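Local coordinates for protein insecticyanin-A (Manduca sexta, PDB 1Z24) that binds the bile pigment biliverdin IX gamma and, mixed with lipoprotein-bound carotenes, gives hornworms their green camouflage, at residues N168-E172 / A173-Y177; L74-A77 / P78-Y82; S136-K139 / V140-N144. All blocks are in the same frame, centred on the assembly; numbering follows the deposited sequence.

Contact 1: residues N168-E172 / A173-Y177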
loop_
_atom_site.group_PDB
_atom_site.type_symbol
_atom_site.label_atom_id
_atom_site.label_comp_id
_atom_site.label_asym_id
_atom_site.label_seq_id
_atom_site.Cartn_x
_atom_site.Cartn_y
_atom_site.Cartn_z
ATOM N N ASN A 168 6.991 -17.411 19.236
ATOM C CA ASN A 168 8.204 -17.491 20.050
ATOM C C ASN A 168 7.997 -18.531 21.185
ATOM O O ASN A 168 6.939 -19.102 21.334
ATOM C CB ASN A 168 8.655 -16.193 20.653
ATOM C CG ASN A 168 10.152 -16.255 20.803
ATOM O OD1 ASN A 168 10.741 -17.265 21.229
ATOM N ND2 ASN A 168 10.772 -15.181 20.403
ATOM N N ASP A 169 8.975 -18.795 21.996
ATOM C CA ASP A 169 8.759 -19.783 23.014
ATOM C C ASP A 169 9.238 -19.272 24.315
ATOM O O ASP A 169 10.330 -18.713 24.437
ATOM C CB ASP A 169 9.435 -21.108 22.527
ATOM C CG ASP A 169 9.574 -22.307 23.489
ATOM O OD1 ASP A 169 10.379 -23.201 23.292
ATOM O OD2 ASP A 169 8.835 -22.273 24.573
ATOM N N PHE A 170 8.365 -19.474 25.272
ATOM C CA PHE A 170 8.597 -19.045 26.629
ATOM C C PHE A 170 8.599 -20.195 27.660
ATOM O O PHE A 170 8.335 -19.978 28.834
ATOM C CB PHE A 170 7.552 -17.940 27.020
ATOM C CG PHE A 170 7.821 -16.721 26.154
ATOM C CD1 PHE A 170 8.754 -15.756 26.542
ATOM C CD2 PHE A 170 7.178 -16.600 24.916
ATOM C CE1 PHE A 170 9.039 -14.676 25.705
ATOM C CE2 PHE A 170 7.433 -15.521 24.064
ATOM C CZ PHE A 170 8.375 -14.573 24.477
ATOM N N SER A 171 8.889 -21.419 27.255
ATOM C CA SER A 171 8.926 -22.513 28.210
ATOM C C SER A 171 10.109 -22.295 29.147
ATOM O O SER A 171 11.038 -21.488 28.844
ATOM C CB SER A 171 8.998 -23.833 27.489
ATOM O OG SER A 171 10.294 -23.931 26.987
ATOM N N GLU A 172 10.070 -22.989 30.284
ATOM C CA GLU A 172 11.141 -22.806 31.227
ATOM C C GLU A 172 12.466 -23.154 30.592
ATOM O O GLU A 172 13.504 -22.522 30.811
ATOM C CB GLU A 172 10.855 -23.518 32.543
ATOM C CG GLU A 172 10.670 -22.511 33.701
ATOM C CD GLU A 172 10.777 -23.160 35.084
ATOM O OE1 GLU A 172 10.379 -22.637 36.152
ATOM O OE2 GLU A 172 11.371 -24.352 35.015
ATOM N N ALA A 173 12.373 -24.157 29.739
ATOM C CA ALA A 173 13.533 -24.635 29.022
ATOM C C ALA A 173 14.083 -23.557 28.136
ATOM O O ALA A 173 15.261 -23.250 28.194
ATOM C CB ALA A 173 13.222 -25.867 28.200
ATOM N N ALA A 174 13.195 -22.988 27.333
ATOM C CA ALA A 174 13.566 -21.940 26.398
ATOM C C ALA A 174 14.188 -20.759 27.068
ATOM O O ALA A 174 15.128 -20.141 26.583
ATOM C CB ALA A 174 12.304 -21.422 25.744
ATOM N N CYS A 175 13.639 -20.416 28.195
ATOM C CA CYS A 175 14.184 -19.251 28.825
ATOM C C CYS A 175 15.372 -19.472 29.707
ATOM O O CYS A 175 15.932 -18.527 30.269
ATOM C CB CYS A 175 13.083 -18.686 29.726
ATOM S SG CYS A 175 11.767 -17.966 28.746
ATOM N N GLN A 176 15.744 -20.715 29.847
ATOM C CA GLN A 176 16.857 -21.043 30.707
ATOM C C GLN A 176 18.187 -20.612 30.155
ATOM O O GLN A 176 18.442 -20.753 28.954
ATOM C CB GLN A 176 16.893 -22.567 30.633
ATOM C CG GLN A 176 17.704 -23.436 31.614
ATOM C CD GLN A 176 16.878 -24.758 31.617
ATOM O OE1 GLN A 176 16.018 -25.008 32.515
ATOM N NE2 GLN A 176 17.026 -25.583 30.546
ATOM N N TYR A 177 19.045 -20.108 31.027
ATOM C CA TYR A 177 20.360 -19.724 30.558
ATOM C C TYR A 177 21.411 -19.927 31.625
ATOM O O TYR A 177 21.161 -19.690 32.792
ATOM C CB TYR A 177 20.499 -18.338 29.989
ATOM C CG TYR A 177 20.099 -17.336 31.020
ATOM C CD1 TYR A 177 21.056 -16.740 31.856
ATOM C CD2 TYR A 177 18.746 -16.994 31.138
ATOM C CE1 TYR A 177 20.655 -15.788 32.792
ATOM C CE2 TYR A 177 18.338 -16.035 32.065
ATOM C CZ TYR A 177 19.300 -15.450 32.892
ATOM O OH TYR A 177 18.885 -14.533 33.805
#
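S171 meets A174 through an N-cap: the backbone N of A174 donates to S171 OG at 3.1 Å, with an N-H...O angle of 167°, and S171 sits directly before the short helix 172-175. The serine hydroxyl lies between its own backbone N and carbonyl carbon (chi1 73°), which turns OG back over the opening turn of the helix, where it also brushes the A174 methyl. The same residue serves the turn a second time through its carbonyl: C175 N donates to S171 O at 2.9 Å. One residue thus engages two successive amides of the first turn, one by side chain and one by backbone.

A step further out, D169 holds the capping residue in place. Its OD2 accepts from S171 N at 2.8 Å, closing an Asx turn, and the N-H comes from above the carboxylate plane, 38° out of it. S171 OG gives OD2 a further, weak bond at 3.3 Å, so hydroxyl and amide of the serine both lean on one carboxylate oxygen. The backbone amides at the start of this short, weakly bonded helix may stabilise the D169 carboxylate slightly. The D169 carboxylate also lies against the A174 methyl, its OD1 3.6 Å from A174 CB.

C175 SG, for its part, approaches the F170 ring obliquely. This sulfur forms the disulfide to C43, which ties the turn to the chain just ahead of strand 44-50 of the lipocalin barrel. F170 itself packs edge-to-face with H28, while N168 binds E29 through ND2; both partners belong to strand 25-32. The sulfur's distance to the ring is 4.3 Å, measured from C175 SG to F170 CD1.

Contact 2: residues L74-A77 / P78-Y82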
loop_
_atom_site.group_PDB
_atom_site.type_symbol
_atom_site.label_atom_id
_atom_site.label_comp_id
_atom_site.label_asym_id
_atom_site.label_seq_id
_atom_site.Cartn_x
_atom_site.Cartn_y
_atom_site.Cartn_z
ATOM N N LEU A 74 15.500 5.110 25.076
ATOM C CA LEU A 74 14.239 5.112 24.383
ATOM C C LEU A 74 13.625 6.491 24.409
ATOM O O LEU A 74 13.634 7.154 25.439
ATOM C CB LEU A 74 13.302 4.061 25.066
ATOM C CG LEU A 74 12.075 3.737 24.196
ATOM C CD1 LEU A 74 11.349 2.493 24.656
ATOM C CD2 LEU A 74 11.060 4.834 24.268
ATOM N N GLU A 75 13.060 6.925 23.303
ATOM C CA GLU A 75 12.432 8.229 23.272
ATOM C C GLU A 75 11.342 8.264 22.218
ATOM O O GLU A 75 11.352 7.477 21.253
ATOM C CB GLU A 75 13.505 9.232 22.892
ATOM C CG GLU A 75 13.329 10.631 23.402
ATOM C CD GLU A 75 14.329 11.484 22.748
ATOM O OE1 GLU A 75 14.340 12.710 22.840
ATOM O OE2 GLU A 75 15.179 10.744 22.059
ATOM N N ILE A 76 10.403 9.181 22.415
ATOM C CA ILE A 76 9.364 9.287 21.449
ATOM C C ILE A 76 9.950 9.887 20.186
ATOM O O ILE A 76 10.758 10.833 20.208
ATOM C CB ILE A 76 8.243 10.235 21.891
ATOM C CG1 ILE A 76 7.540 9.789 23.175
ATOM C CG2 ILE A 76 7.187 10.450 20.782
ATOM C CD1 ILE A 76 6.809 8.446 23.119
ATOM N N ALA A 77 9.526 9.362 19.036
ATOM C CA ALA A 77 10.005 9.897 17.761
ATOM C C ALA A 77 9.669 11.393 17.620
ATOM O O ALA A 77 8.587 11.875 18.002
ATOM C CB ALA A 77 9.582 9.056 16.528
ATOM N N PRO A 78 10.636 12.124 17.079
ATOM C CA PRO A 78 10.547 13.546 16.878
ATOM C C PRO A 78 9.296 13.943 16.205
ATOM O O PRO A 78 8.742 14.896 16.635
ATOM C CB PRO A 78 11.692 14.049 16.011
ATOM C CG PRO A 78 12.510 12.843 15.768
ATOM C CD PRO A 78 11.890 11.662 16.519
ATOM N N ASP A 79 8.874 13.252 15.158
ATOM C CA ASP A 79 7.652 13.663 14.544
ATOM C C ASP A 79 6.423 13.348 15.445
ATOM O O ASP A 79 5.459 14.107 15.484
ATOM C CB ASP A 79 7.481 13.047 13.151
ATOM C CG ASP A 79 7.301 11.527 13.206
ATOM O OD1 ASP A 79 6.598 10.909 12.509
ATOM O OD2 ASP A 79 8.032 10.909 14.034
ATOM N N ALA A 80 6.460 12.243 16.168
ATOM C CA ALA A 80 5.377 11.788 17.058
ATOM C C ALA A 80 5.231 12.703 18.248
ATOM O O ALA A 80 4.276 12.673 19.007
ATOM C CB ALA A 80 5.784 10.389 17.558
ATOM N N LYS A 81 6.217 13.523 18.465
ATOM C CA LYS A 81 6.079 14.413 19.591
ATOM C C LYS A 81 4.942 15.407 19.313
ATOM O O LYS A 81 4.217 15.830 20.195
ATOM C CB LYS A 81 7.351 15.188 19.984
ATOM C CG LYS A 81 8.256 14.300 20.780
ATOM C CD LYS A 81 9.690 14.700 20.743
ATOM C CE LYS A 81 10.373 14.202 21.996
ATOM N NZ LYS A 81 11.746 14.681 22.089
ATOM N N TYR A 82 4.811 15.765 18.057
ATOM C CA TYR A 82 3.819 16.688 17.602
ATOM C C TYR A 82 2.484 16.062 17.329
ATOM O O TYR A 82 1.433 16.681 17.565
ATOM C CB TYR A 82 4.335 17.326 16.295
ATOM C CG TYR A 82 5.383 18.364 16.621
ATOM C CD1 TYR A 82 6.735 17.980 16.618
ATOM C CD2 TYR A 82 5.027 19.698 16.912
ATOM C CE1 TYR A 82 7.735 18.904 16.940
ATOM C CE2 TYR A 82 6.022 20.627 17.247
ATOM C CZ TYR A 82 7.362 20.210 17.275
ATOM O OH TYR A 82 8.325 21.084 17.573
#
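K81 and E75 reach each other because both chains run out straight: the lysine CG stands opposite its own carbonyl carbon (chi1 -80°) and the rest of the chain is extended to NZ, while E75 CG is turned to the far side from its backbone N (chi1 -152°). The two side chains slant across one another, and K81 NZ comes to 3.3 Å from E75 OE1, a salt bridge with a weak hydrogen bond in it. On its way the lysine stem passes I76, CE lying 3.8 Å from I76 O and CG 4.0 Å from I76 CG2.

Nearer the backbone, a small apolar contact forms. The CG2 branch of I76 touches A80 CB at 3.5 Å, and the A77 methyl lies 4.2 Å from the same A80 CB. A77 O faces the incoming turn and accepts from K81 N at 2.9 Å, a weak bond whose N-H...O angle is only 121°. D79 OD2 comes up beside the A77 methyl, at 3.5 Å from A77 CB, while its OD1 forms a salt bridge with K87. A77 and A80 also pack on K87, and A77 on V89.

The chain here leaves strand 66-76 through A77 and P78 and enters the short helix 80-83, forming the helix-containing link between the adjacent antiparallel strands 66-76 and 88-94 of the lipocalin beta-barrel.

Contact 3: residues S136-K139 / V140-N144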
loop_
_atom_site.group_PDB
_atom_site.type_symbol
_atom_site.label_atom_id
_atom_site.label_comp_id
_atom_site.label_asym_id
_atom_site.label_seq_id
_atom_site.Cartn_x
_atom_site.Cartn_y
_atom_site.Cartn_z
ATOM N N SER A 136 2.940 -9.069 24.205
ATOM C CA SER A 136 2.033 -9.235 25.320
ATOM C C SER A 136 2.707 -9.073 26.656
ATOM O O SER A 136 3.863 -9.452 26.844
ATOM C CB SER A 136 1.465 -10.653 25.287
ATOM O OG SER A 136 0.746 -10.848 26.485
ATOM N N LYS A 137 1.959 -8.534 27.598
ATOM C CA LYS A 137 2.495 -8.382 28.950
ATOM C C LYS A 137 2.564 -9.744 29.712
ATOM O O LYS A 137 3.180 -9.855 30.742
ATOM C CB LYS A 137 1.933 -7.196 29.696
ATOM C CG LYS A 137 2.692 -5.944 29.275
ATOM C CD LYS A 137 2.220 -4.770 30.093
ATOM C CE LYS A 137 2.820 -3.479 29.632
ATOM N NZ LYS A 137 2.235 -2.340 30.321
ATOM N N SER A 138 1.939 -10.804 29.186
ATOM C CA SER A 138 1.937 -12.153 29.750
ATOM C C SER A 138 2.759 -12.962 28.796
ATOM O O SER A 138 2.987 -12.487 27.694
ATOM C CB SER A 138 0.613 -12.874 29.606
ATOM O OG SER A 138 -0.351 -12.419 30.525
ATOM N N LYS A 139 3.196 -14.147 29.216
ATOM C CA LYS A 139 4.002 -15.049 28.402
ATOM C C LYS A 139 3.106 -15.737 27.408
ATOM O O LYS A 139 3.556 -16.363 26.447
ATOM C CB LYS A 139 4.802 -16.132 29.159
ATOM C CG LYS A 139 5.855 -15.698 30.172
ATOM C CD LYS A 139 6.207 -16.852 31.152
ATOM C CE LYS A 139 6.678 -16.369 32.565
ATOM N NZ LYS A 139 6.862 -17.368 33.662
ATOM N N VAL A 140 1.818 -15.631 27.655
ATOM C CA VAL A 140 0.865 -16.215 26.738
ATOM C C VAL A 140 -0.224 -15.209 26.437
ATOM O O VAL A 140 -0.647 -14.345 27.262
ATOM C CB VAL A 140 0.088 -17.380 27.219
ATOM C CG1 VAL A 140 1.096 -18.421 27.557
ATOM C CG2 VAL A 140 -0.555 -16.922 28.465
ATOM N N LEU A 141 -0.678 -15.294 25.217
ATOM C CA LEU A 141 -1.731 -14.438 24.753
ATOM C C LEU A 141 -2.934 -15.253 25.107
ATOM O O LEU A 141 -3.196 -16.274 24.448
ATOM C CB LEU A 141 -1.626 -14.417 23.263
ATOM C CG LEU A 141 -2.242 -13.197 22.718
ATOM C CD1 LEU A 141 -1.386 -12.062 23.222
ATOM C CD2 LEU A 141 -2.184 -13.346 21.199
ATOM N N GLU A 142 -3.635 -14.827 26.161
ATOM C CA GLU A 142 -4.772 -15.596 26.606
ATOM C C GLU A 142 -6.245 -15.280 26.289
ATOM O O GLU A 142 -6.859 -14.283 26.723
ATOM C CB GLU A 142 -4.603 -15.944 28.073
ATOM C CG GLU A 142 -4.305 -14.720 29.001
ATOM C CD GLU A 142 -3.849 -15.202 30.409
ATOM O OE1 GLU A 142 -2.833 -14.734 31.002
ATOM O OE2 GLU A 142 -4.610 -16.221 30.915
ATOM N N GLY A 143 -6.798 -16.271 25.578
ATOM C CA GLY A 143 -8.179 -16.367 25.140
ATOM C C GLY A 143 -8.949 -15.090 24.907
ATOM O O GLY A 143 -9.409 -14.888 23.773
ATOM N N ASN A 144 -9.133 -14.230 25.924
ATOM C CA ASN A 144 -9.874 -13.032 25.564
ATOM C C ASN A 144 -9.034 -12.132 24.673
ATOM O O ASN A 144 -9.378 -11.711 23.562
ATOM C CB ASN A 144 -11.064 -12.404 26.336
ATOM C CG ASN A 144 -12.057 -11.557 25.403
ATOM O OD1 ASN A 144 -12.478 -11.909 24.256
ATOM N ND2 ASN A 144 -12.465 -10.382 25.888
#
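S138 and E142 meet side chain to side chain across the bend, past V140. S138 OG leans to the side of its backbone N (chi1 -76°); the first torsion of E142 sets CG between its backbone N and carbonyl carbon, and the extended chain brings OE1 toward S138 OG, which donates to it. At 3.4 Å this hydrogen bond from S138 OG to E142 OE1 is weak, and the poorly ordered glutamate makes it a loose tie at an exposed surface. Under it, S138 CB rests on V140 O, the carbonyl lying against the CH2 group and not against the hydroxyl. V140 itself turns its isopropyl group away from the serines, leaving only CG2 within 4.4 Å of S138 CB.

S136 and L141 make the inner pair. Their CA atoms are 6.4 Å apart, and the leucine side chain, although it sets off away from the preceding residues, bends so that its CD1 methyl comes back against S136 CB at 3.8 Å. The S136 hydroxyl is trans to its backbone N (chi1 171°), which brings it round to the amide two residues on: S138 N donates to S136 OG at 3.0 Å with an N-H...O angle of 163°. This is an ST turn, and it turns the chain aside just after the strand ends. S136 is buried, and its OG has a further, weak hydrogen bond with N112 O.

Strand 127-136 of the lipocalin barrel finishes at S136, which pairs through its backbone with H28 and packs on I30, both in strand 25-32, while K139 also packs on H28. The chain then runs through V140-E142 to G143, the N-cap of helix 144-154, the long helix of the fold.

Contacts 1 and 3 are neighbours: their centres lie 16 Å apart, and they touch where F170 CB of contact 1 packs on K139 CB of contact 3 at 3.9 Å. H28 of strand 25-32 joins them further, meeting F170 ring to ring and pairing with S136. Contact 2 lies across the chain's centre from contact 1, 33 Å away between centres, and 28 Å from contact 3. None of the side chains quoted touches the chromophore: F170, S136 and A77 stay about 8, 10 and 11 Å from it. In sequence the contacts follow as 2, 3, 1, each just after a strand: 66-76, 127-136 and the short 166-167.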